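Desulfoferrodoxin (Rbo) (PDB 1Y07) probably reduces superoxide to hydrogen peroxide at a mononuclear iron centre. Local coordinates at residues H59-K64 with V81-R86. Numbering follows the deposited sequence.
Sequences HEVKVK and VCLKTR
Val61 and Val63 meet Val81 and Leu83 in a purely apolar, buried contact between the two facing sheets of a beta sandwich, the immunoglobulin-like core of the iron-binding domain. The strands lie in different sheets: their axes come no closer than 9.2 Å and run at 138° to each other, so side chains alone bridge the gap. Alternate residues do the work, as extended strands dictate, and all four point their CB atoms toward the opposite strand. The tightest meeting is tip to tip, with Val63 CG1 3.7 Å from Val81 CG1. In Val81 this methyl stands anti to the backbone N (chi1 171°), which carries it across to the branch of Val63. There Val81 CG1 is nearest to CG1, with CB of Val63 at 3.9 Å and CG2 of Val63 at 4.1 Å. Two residues along each strand, Val61 and Leu83 also reach end to end: Leu83 straddles Val61 CG1 with its fork, CD1 and CD2 each 4.1 Å from that methyl. Leu83 CD1 further approaches Val63 CG2 at 4.2 Å, linking the two pairs. The bound iron lies about 12 Å from the Val81 side chain. Around the contact, Val54 of strand 52-57 packs on Val61, Phe104 of strand 101-105 touches both Val81 and Leu83, and Leu83 also packs on Val112 and Ala115 of strand 112-119.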
# COMPACT_ATOMS: atom_id res chain seq x y z
N HIS B 59 5.91 14.43 -11.79
CA HIS B 59 4.93 13.57 -11.14
C HIS B 59 5.63 12.24 -10.90
O HIS B 59 4.94 11.28 -10.60
CB HIS B 59 3.64 13.49 -12.02
CG HIS B 59 2.91 14.82 -12.15
ND1 HIS B 59 2.05 15.11 -13.19
CD2 HIS B 59 2.99 15.97 -11.42
CE1 HIS B 59 1.60 16.36 -13.07
NE2 HIS B 59 2.15 16.90 -12.00
N GLU B 60 6.96 12.15 -10.99
CA GLU B 60 7.72 10.96 -10.62
C GLU B 60 8.64 11.24 -9.42
O GLU B 60 9.23 12.32 -9.25
CB GLU B 60 8.53 10.42 -11.82
CG GLU B 60 7.58 9.77 -12.82
CD GLU B 60 8.21 8.84 -13.87
OE1 GLU B 60 9.30 9.20 -14.40
OE2 GLU B 60 7.58 7.77 -14.23
N VAL B 61 8.79 10.20 -8.61
CA VAL B 61 9.55 10.26 -7.36
C VAL B 61 10.47 9.08 -7.38
O VAL B 61 10.01 7.93 -7.36
CB VAL B 61 8.61 10.12 -6.14
CG1 VAL B 61 9.43 10.04 -4.84
CG2 VAL B 61 7.58 11.25 -6.08
N LYS B 62 11.77 9.33 -7.44
CA LYS B 62 12.77 8.28 -7.42
C LYS B 62 13.24 8.17 -6.00
O LYS B 62 13.53 9.20 -5.36
CB LYS B 62 13.93 8.62 -8.33
CG LYS B 62 14.99 7.54 -8.53
CD LYS B 62 16.21 8.13 -9.24
CE LYS B 62 16.43 7.54 -10.64
NZ LYS B 62 17.88 7.64 -11.02
N VAL B 63 13.30 6.96 -5.49
CA VAL B 63 13.82 6.73 -4.15
C VAL B 63 15.10 5.90 -4.22
O VAL B 63 15.11 4.84 -4.76
CB VAL B 63 12.83 6.01 -3.26
CG1 VAL B 63 13.48 5.78 -1.90
CG2 VAL B 63 11.51 6.83 -3.17
N LYS B 64 16.19 6.42 -3.65
CA LYS B 64 17.50 5.74 -3.69
C LYS B 64 17.96 5.37 -2.27
O LYS B 64 17.83 6.20 -1.38
CB LYS B 64 18.59 6.63 -4.29
CG LYS B 64 18.25 7.46 -5.54
CD LYS B 64 19.47 8.30 -5.94
CE LYS B 64 20.54 7.42 -6.52
NZ LYS B 64 19.97 6.41 -7.45
N VAL B 81 10.46 -0.55 -1.02
CA VAL B 81 10.35 0.85 -0.66
C VAL B 81 8.86 1.17 -0.65
O VAL B 81 8.12 0.74 -1.57
CB VAL B 81 11.08 1.78 -1.68
CG1 VAL B 81 10.77 3.24 -1.42
CG2 VAL B 81 12.59 1.48 -1.66
N CYS B 82 8.43 1.87 0.37
CA CYS B 82 7.05 2.34 0.54
C CYS B 82 7.07 3.88 0.50
O CYS B 82 7.94 4.50 1.10
CB CYS B 82 6.49 1.82 1.85
SG CYS B 82 4.88 2.45 2.31
N LEU B 83 6.12 4.48 -0.19
CA LEU B 83 5.98 5.91 -0.29
C LEU B 83 4.66 6.31 0.28
O LEU B 83 3.63 5.75 -0.10
CB LEU B 83 6.03 6.31 -1.76
CG LEU B 83 6.40 7.74 -2.07
CD1 LEU B 83 7.75 8.08 -1.64
CD2 LEU B 83 6.16 7.99 -3.57
N LYS B 84 4.69 7.22 1.23
CA LYS B 84 3.47 7.83 1.67
C LYS B 84 3.38 9.19 0.96
O LYS B 84 4.35 9.92 0.94
CB LYS B 84 3.47 8.07 3.20
CG LYS B 84 2.24 8.91 3.57
CD LYS B 84 1.98 8.99 5.05
CE LYS B 84 2.92 9.86 5.77
NZ LYS B 84 2.50 9.92 7.20
N THR B 85 2.23 9.48 0.37
CA THR B 85 1.95 10.74 -0.29
C THR B 85 0.72 11.34 0.37
O THR B 85 0.07 10.72 1.23
CB THR B 85 1.71 10.57 -1.80
OG1 THR B 85 0.49 9.86 -2.04
CG2 THR B 85 2.80 9.70 -2.46
N ARG B 86 0.40 12.57 -0.04
CA ARG B 86 -0.77 13.27 0.49
C ARG B 86 -2.05 12.50 0.24
O ARG B 86 -2.93 12.44 1.12
CB ARG B 86 -0.85 14.70 -0.07
CG ARG B 86 0.16 15.67 0.64
CD ARG B 86 -0.22 17.17 0.63
NE ARG B 86 -0.63 17.63 1.97
CZ ARG B 86 -0.97 18.89 2.28
NH1 ARG B 86 -0.94 19.88 1.37
NH2 ARG B 86 -1.33 19.19 3.54